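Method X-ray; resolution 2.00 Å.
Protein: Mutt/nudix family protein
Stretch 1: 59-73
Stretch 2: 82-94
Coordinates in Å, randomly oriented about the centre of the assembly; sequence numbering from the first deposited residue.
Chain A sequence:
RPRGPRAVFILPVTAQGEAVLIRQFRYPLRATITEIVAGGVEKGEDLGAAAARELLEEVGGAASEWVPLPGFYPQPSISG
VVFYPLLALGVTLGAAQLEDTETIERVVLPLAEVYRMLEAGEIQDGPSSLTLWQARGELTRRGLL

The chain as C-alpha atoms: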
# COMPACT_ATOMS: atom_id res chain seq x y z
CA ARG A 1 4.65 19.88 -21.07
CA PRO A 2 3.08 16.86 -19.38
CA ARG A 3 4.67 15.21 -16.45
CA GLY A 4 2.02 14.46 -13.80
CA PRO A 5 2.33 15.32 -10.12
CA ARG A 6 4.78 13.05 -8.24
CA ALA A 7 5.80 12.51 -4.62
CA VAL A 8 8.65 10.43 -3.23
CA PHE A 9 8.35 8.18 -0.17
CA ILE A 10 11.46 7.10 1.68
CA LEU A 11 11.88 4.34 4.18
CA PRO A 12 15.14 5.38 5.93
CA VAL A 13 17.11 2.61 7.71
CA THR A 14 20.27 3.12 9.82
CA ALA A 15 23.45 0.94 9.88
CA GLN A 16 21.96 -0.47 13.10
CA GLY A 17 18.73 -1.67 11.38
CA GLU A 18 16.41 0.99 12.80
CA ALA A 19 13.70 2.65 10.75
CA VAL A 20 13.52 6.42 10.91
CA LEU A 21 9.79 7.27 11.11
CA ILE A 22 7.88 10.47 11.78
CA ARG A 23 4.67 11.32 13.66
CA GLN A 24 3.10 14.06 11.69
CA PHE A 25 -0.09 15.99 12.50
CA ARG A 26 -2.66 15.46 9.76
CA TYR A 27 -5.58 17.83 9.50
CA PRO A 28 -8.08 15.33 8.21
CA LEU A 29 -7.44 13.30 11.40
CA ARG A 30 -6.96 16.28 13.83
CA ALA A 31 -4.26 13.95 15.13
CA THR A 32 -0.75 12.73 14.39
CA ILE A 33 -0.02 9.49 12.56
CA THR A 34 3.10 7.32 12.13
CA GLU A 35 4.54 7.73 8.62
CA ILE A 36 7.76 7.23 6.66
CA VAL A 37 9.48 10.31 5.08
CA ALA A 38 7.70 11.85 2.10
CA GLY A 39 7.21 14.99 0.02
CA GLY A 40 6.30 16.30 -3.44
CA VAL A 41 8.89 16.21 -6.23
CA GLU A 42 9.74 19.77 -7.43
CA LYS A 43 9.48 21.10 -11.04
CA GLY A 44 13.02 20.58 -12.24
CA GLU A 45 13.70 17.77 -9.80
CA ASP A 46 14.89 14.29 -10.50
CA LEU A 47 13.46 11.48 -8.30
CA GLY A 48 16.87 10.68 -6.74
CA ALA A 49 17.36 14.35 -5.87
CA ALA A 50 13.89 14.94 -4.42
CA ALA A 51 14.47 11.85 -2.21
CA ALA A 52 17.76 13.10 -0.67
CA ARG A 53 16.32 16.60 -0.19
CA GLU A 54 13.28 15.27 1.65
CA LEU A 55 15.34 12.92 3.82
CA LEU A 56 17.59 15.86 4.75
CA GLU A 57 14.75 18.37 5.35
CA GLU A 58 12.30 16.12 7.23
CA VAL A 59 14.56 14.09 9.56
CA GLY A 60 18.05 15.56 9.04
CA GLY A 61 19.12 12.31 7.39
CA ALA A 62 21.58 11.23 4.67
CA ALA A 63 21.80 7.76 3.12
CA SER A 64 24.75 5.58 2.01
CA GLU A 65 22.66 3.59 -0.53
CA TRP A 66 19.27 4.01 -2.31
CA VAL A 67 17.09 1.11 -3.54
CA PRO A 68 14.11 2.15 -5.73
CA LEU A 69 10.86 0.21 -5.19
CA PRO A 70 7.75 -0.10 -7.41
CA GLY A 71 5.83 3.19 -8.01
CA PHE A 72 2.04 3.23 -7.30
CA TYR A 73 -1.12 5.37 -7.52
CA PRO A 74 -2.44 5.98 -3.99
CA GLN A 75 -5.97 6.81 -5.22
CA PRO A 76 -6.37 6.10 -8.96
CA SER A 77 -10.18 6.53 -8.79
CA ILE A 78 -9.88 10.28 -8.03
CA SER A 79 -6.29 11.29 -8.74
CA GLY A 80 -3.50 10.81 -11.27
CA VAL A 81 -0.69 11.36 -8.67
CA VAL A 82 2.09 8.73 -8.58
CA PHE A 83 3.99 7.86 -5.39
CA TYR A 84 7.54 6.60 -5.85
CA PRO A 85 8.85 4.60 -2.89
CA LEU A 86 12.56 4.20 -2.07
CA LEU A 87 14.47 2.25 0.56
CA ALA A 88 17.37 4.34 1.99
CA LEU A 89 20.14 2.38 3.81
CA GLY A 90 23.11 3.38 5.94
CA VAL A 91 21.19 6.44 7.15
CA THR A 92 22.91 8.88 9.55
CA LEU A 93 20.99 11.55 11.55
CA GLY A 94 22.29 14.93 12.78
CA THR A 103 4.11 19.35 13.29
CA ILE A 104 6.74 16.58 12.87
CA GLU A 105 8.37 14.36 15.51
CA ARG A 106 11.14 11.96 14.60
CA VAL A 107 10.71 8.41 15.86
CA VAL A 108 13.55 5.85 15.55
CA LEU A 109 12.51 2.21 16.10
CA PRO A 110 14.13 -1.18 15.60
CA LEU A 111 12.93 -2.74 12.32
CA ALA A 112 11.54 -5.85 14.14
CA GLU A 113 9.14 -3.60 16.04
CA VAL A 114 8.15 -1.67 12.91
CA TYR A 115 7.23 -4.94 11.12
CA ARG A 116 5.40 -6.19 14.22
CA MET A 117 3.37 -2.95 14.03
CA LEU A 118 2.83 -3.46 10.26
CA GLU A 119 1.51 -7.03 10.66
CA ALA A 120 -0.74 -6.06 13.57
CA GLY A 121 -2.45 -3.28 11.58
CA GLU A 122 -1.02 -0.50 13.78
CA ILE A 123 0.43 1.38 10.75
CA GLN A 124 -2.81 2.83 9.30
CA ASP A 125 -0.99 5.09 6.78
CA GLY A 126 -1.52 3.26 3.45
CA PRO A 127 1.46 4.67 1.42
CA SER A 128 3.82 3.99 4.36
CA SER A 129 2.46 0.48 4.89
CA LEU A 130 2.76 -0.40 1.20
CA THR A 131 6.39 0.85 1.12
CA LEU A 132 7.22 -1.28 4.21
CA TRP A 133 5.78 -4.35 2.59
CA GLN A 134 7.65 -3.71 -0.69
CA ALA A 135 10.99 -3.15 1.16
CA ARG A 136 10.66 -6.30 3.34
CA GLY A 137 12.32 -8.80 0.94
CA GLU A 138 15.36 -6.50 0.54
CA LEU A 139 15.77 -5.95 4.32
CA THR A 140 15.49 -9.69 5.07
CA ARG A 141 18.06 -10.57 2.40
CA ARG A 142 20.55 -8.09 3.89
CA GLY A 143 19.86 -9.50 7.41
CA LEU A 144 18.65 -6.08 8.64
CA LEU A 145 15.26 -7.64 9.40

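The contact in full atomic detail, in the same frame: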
# COMPACT_ATOMS: atom_id res chain seq x y z
N VAL A 59 14.02 14.80 8.40
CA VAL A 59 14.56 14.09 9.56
C VAL A 59 16.04 14.35 9.80
O VAL A 59 16.63 13.76 10.71
CB VAL A 59 14.37 12.54 9.50
CG1 VAL A 59 12.90 12.14 9.67
CG2 VAL A 59 14.99 11.94 8.23
N GLY A 60 16.62 15.20 8.96
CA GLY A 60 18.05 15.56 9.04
C GLY A 60 18.90 14.35 8.69
O GLY A 60 19.89 14.09 9.34
N GLY A 61 18.48 13.60 7.67
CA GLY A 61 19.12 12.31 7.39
C GLY A 61 19.91 12.37 6.11
O GLY A 61 19.63 13.22 5.27
N ALA A 62 20.92 11.50 5.97
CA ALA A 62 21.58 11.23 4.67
C ALA A 62 21.77 9.73 4.54
O ALA A 62 21.95 9.06 5.53
CB ALA A 62 22.93 11.92 4.62
N ALA A 63 21.77 9.21 3.33
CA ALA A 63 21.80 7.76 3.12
C ALA A 63 23.08 7.33 2.39
O ALA A 63 23.55 8.04 1.52
CB ALA A 63 20.62 7.33 2.27
N SER A 64 23.60 6.15 2.72
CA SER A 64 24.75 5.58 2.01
C SER A 64 24.36 4.93 0.71
O SER A 64 25.15 4.93 -0.27
CB SER A 64 25.46 4.55 2.93
OG SER A 64 24.82 3.30 2.84
N GLU A 65 23.14 4.36 0.66
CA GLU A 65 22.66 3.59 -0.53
C GLU A 65 21.13 3.79 -0.71
O GLU A 65 20.39 3.88 0.28
CB GLU A 65 22.95 2.09 -0.40
CG GLU A 65 22.53 1.24 -1.62
CD GLU A 65 22.64 -0.25 -1.42
OE1 GLU A 65 23.17 -0.70 -0.38
OE2 GLU A 65 22.22 -1.02 -2.31
N TRP A 66 20.69 3.83 -1.96
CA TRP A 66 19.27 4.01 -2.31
C TRP A 66 18.80 2.83 -3.14
O TRP A 66 19.46 2.45 -4.09
CB TRP A 66 19.07 5.30 -3.14
CG TRP A 66 19.28 6.55 -2.36
CD1 TRP A 66 20.44 7.27 -2.21
CD2 TRP A 66 18.29 7.24 -1.60
NE1 TRP A 66 20.22 8.35 -1.40
CE2 TRP A 66 18.91 8.36 -1.01
CE3 TRP A 66 16.94 7.00 -1.33
CZ2 TRP A 66 18.22 9.27 -0.20
CZ3 TRP A 66 16.24 7.93 -0.54
CH2 TRP A 66 16.88 9.03 0.02
N VAL A 67 17.66 2.25 -2.79
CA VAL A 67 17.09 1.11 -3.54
C VAL A 67 15.66 1.53 -3.97
O VAL A 67 14.77 1.69 -3.11
CB VAL A 67 17.02 -0.19 -2.70
CG1 VAL A 67 16.40 -1.38 -3.53
CG2 VAL A 67 18.42 -0.59 -2.19
N PRO A 68 15.45 1.75 -5.29
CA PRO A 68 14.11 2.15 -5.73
C PRO A 68 13.14 1.00 -5.65
O PRO A 68 13.52 -0.14 -5.87
CB PRO A 68 14.31 2.57 -7.23
CG PRO A 68 15.78 2.70 -7.43
CD PRO A 68 16.41 1.73 -6.41
N LEU A 69 11.89 1.28 -5.32
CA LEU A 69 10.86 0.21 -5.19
C LEU A 69 9.72 0.54 -6.14
O LEU A 69 9.68 1.65 -6.65
CB LEU A 69 10.35 0.18 -3.76
CG LEU A 69 11.39 -0.26 -2.73
CD1 LEU A 69 10.82 0.09 -1.35
CD2 LEU A 69 11.76 -1.73 -2.87
N PRO A 70 8.78 -0.40 -6.37
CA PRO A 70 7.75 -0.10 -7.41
C PRO A 70 6.85 1.12 -7.13
O PRO A 70 6.16 1.15 -6.12
CB PRO A 70 6.90 -1.38 -7.46
CG PRO A 70 7.92 -2.48 -7.03
CD PRO A 70 8.82 -1.83 -5.99
N GLY A 71 6.80 2.08 -8.06
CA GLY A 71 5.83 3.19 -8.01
C GLY A 71 4.36 2.75 -7.96
O GLY A 71 4.03 1.64 -8.40
N PHE A 72 3.49 3.58 -7.39
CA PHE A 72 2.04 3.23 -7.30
C PHE A 72 1.17 4.47 -7.29
O PHE A 72 1.64 5.53 -6.90
CB PHE A 72 1.69 2.35 -6.07
CG PHE A 72 2.01 2.99 -4.71
CD1 PHE A 72 1.00 3.61 -3.96
CD2 PHE A 72 3.30 2.90 -4.16
CE1 PHE A 72 1.27 4.22 -2.71
CE2 PHE A 72 3.58 3.53 -2.86
CZ PHE A 72 2.55 4.14 -2.15
N TYR A 73 -0.10 4.32 -7.69
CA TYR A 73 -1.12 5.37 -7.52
C TYR A 73 -1.85 5.16 -6.18
O TYR A 73 -2.45 4.10 -5.97
CB TYR A 73 -2.18 5.28 -8.63
CG TYR A 73 -1.65 5.32 -10.05
CD1 TYR A 73 -1.34 6.53 -10.67
CD2 TYR A 73 -1.50 4.14 -10.80
CE1 TYR A 73 -0.88 6.59 -11.99
CE2 TYR A 73 -1.03 4.19 -12.14
CZ TYR A 73 -0.72 5.41 -12.71
OH TYR A 73 -0.26 5.48 -14.01
N VAL A 82 1.30 9.94 -8.77
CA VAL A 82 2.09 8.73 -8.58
C VAL A 82 3.04 8.93 -7.38
O VAL A 82 3.67 10.00 -7.24
CB VAL A 82 2.90 8.34 -9.84
CG1 VAL A 82 3.67 7.04 -9.65
CG2 VAL A 82 1.97 8.21 -11.03
N PHE A 83 3.09 7.91 -6.54
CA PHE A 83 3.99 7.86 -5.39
C PHE A 83 5.12 6.92 -5.75
O PHE A 83 4.87 5.79 -6.16
CB PHE A 83 3.20 7.33 -4.16
CG PHE A 83 2.34 8.37 -3.50
CD1 PHE A 83 2.22 9.66 -4.07
CD2 PHE A 83 1.60 8.07 -2.36
CE1 PHE A 83 1.44 10.62 -3.48
CE2 PHE A 83 0.80 9.02 -1.74
CZ PHE A 83 0.70 10.29 -2.28
N TYR A 84 6.36 7.40 -5.61
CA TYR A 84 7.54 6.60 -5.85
C TYR A 84 8.25 6.24 -4.55
O TYR A 84 8.86 7.11 -3.91
CB TYR A 84 8.52 7.34 -6.79
CG TYR A 84 7.99 7.44 -8.19
CD1 TYR A 84 8.11 6.37 -9.07
CD2 TYR A 84 7.34 8.60 -8.62
CE1 TYR A 84 7.61 6.45 -10.37
CE2 TYR A 84 6.83 8.69 -9.93
CZ TYR A 84 6.97 7.61 -10.77
OH TYR A 84 6.45 7.71 -12.03
N PRO A 85 8.18 4.96 -4.15
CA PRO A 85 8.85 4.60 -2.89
C PRO A 85 10.33 4.24 -3.07
O PRO A 85 10.70 3.66 -4.11
CB PRO A 85 8.03 3.41 -2.38
CG PRO A 85 7.46 2.76 -3.62
CD PRO A 85 7.34 3.88 -4.68
N LEU A 86 11.17 4.65 -2.11
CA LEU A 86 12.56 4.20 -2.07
C LEU A 86 12.96 3.70 -0.67
O LEU A 86 12.54 4.28 0.37
CB LEU A 86 13.57 5.26 -2.57
CG LEU A 86 13.45 5.65 -4.07
CD1 LEU A 86 12.65 6.89 -4.20
CD2 LEU A 86 14.83 5.84 -4.76
N LEU A 87 13.78 2.66 -0.66
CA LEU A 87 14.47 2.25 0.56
C LEU A 87 15.86 2.94 0.67
O LEU A 87 16.73 2.77 -0.21
CB LEU A 87 14.64 0.75 0.54
CG LEU A 87 15.50 0.14 1.64
CD1 LEU A 87 14.85 0.41 3.06
CD2 LEU A 87 15.64 -1.35 1.39
N ALA A 88 16.06 3.71 1.73
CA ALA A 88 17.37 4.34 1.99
C ALA A 88 18.12 3.58 3.12
O ALA A 88 17.59 3.34 4.21
CB ALA A 88 17.18 5.84 2.35
N LEU A 89 19.37 3.18 2.84
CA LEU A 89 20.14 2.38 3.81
C LEU A 89 21.33 3.17 4.32
O LEU A 89 21.70 4.22 3.73
CB LEU A 89 20.61 1.05 3.15
CG LEU A 89 19.32 0.34 2.67
CD1 LEU A 89 19.53 -0.52 1.47
CD2 LEU A 89 18.61 -0.45 3.82
N GLY A 90 21.93 2.68 5.40
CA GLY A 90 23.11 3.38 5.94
C GLY A 90 22.83 4.81 6.38
O GLY A 90 23.71 5.66 6.34
N VAL A 91 21.60 5.08 6.84
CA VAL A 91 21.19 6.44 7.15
C VAL A 91 21.80 6.98 8.46
O VAL A 91 21.84 6.28 9.48
CB VAL A 91 19.63 6.57 7.20
CG1 VAL A 91 19.24 8.03 7.49
CG2 VAL A 91 19.01 6.07 5.85
N THR A 92 22.37 8.17 8.38
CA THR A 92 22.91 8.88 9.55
C THR A 92 22.01 10.08 9.84
O THR A 92 21.41 10.60 8.91
CB THR A 92 24.38 9.41 9.28
OG1 THR A 92 24.40 10.15 8.07
CG2 THR A 92 25.37 8.25 9.15
N LEU A 93 21.92 10.50 11.10
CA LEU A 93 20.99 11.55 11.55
C LEU A 93 21.65 12.58 12.45
O LEU A 93 22.09 12.23 13.55
CB LEU A 93 19.90 10.90 12.41
CG LEU A 93 18.97 9.87 11.79
CD1 LEU A 93 18.05 9.37 12.90
CD2 LEU A 93 18.15 10.51 10.61
N GLY A 94 21.64 13.84 12.03
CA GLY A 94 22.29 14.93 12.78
C GLY A 94 21.33 15.67 13.70
O GLY A 94 20.20 15.18 13.96

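What forms the apolar centre of the contact? Trp 66 and Ala 88 face each other as a non-hydrogen-bonded antiparallel pair, which brings their CA atoms to 4.7 Å. Ala 88 CB lies over one face of the indole, 3.9 Å from the centroid of its six-membered ring, a CH-pi contact that the small methyl makes at close range. Leu 86 CB meets the ring edge, 4.0 Å from Trp 66 CE3. On the other face of the sheet, Val 67 CG2 packs 3.8 Å from Leu 89 CD1.

How does packing continue past Pro 68? The register shifts by one before Phe 72, and Pro 85 fills this irregular stretch, its CG 3.9 Å from Leu 69 CB and 4.0 Å from Phe 72 CE2. Phe 72, with chi1 in the p well, starts away from the other stretch, but its ring returns to lie against Phe 83 CB, 3.8 Å from Phe 72 CZ. The Phe 83 ring presents its edge to the Phe 72 face, with the planes at 79°.

Which backbone bonds hold the strands in line? Val 67 and Leu 87 exchange two hydrogen bonds, N to O, each 2.8 Å. Beyond the shift, Phe 72 N donates to Phe 83 O at 2.9 Å, and Phe 83 N returns a bond to Phe 72 O at 2.8 Å. Between these pairs, Leu 69 N reaches Pro 85 O at 2.9 Å; proline has no amide hydrogen to reciprocate.

What happens at the polar edge, where the chain turns at Gly 90? Leu 89 O accepts from Ser 64 N at 2.9 Å and, weakly, from Ser 64 OG at 3.4 Å. Gly 90 has positive phi, and a CB there would clash with Ser 64 OG. Past the corner, Thr 92 N bonds to Ala 62 O at 3.0 Å.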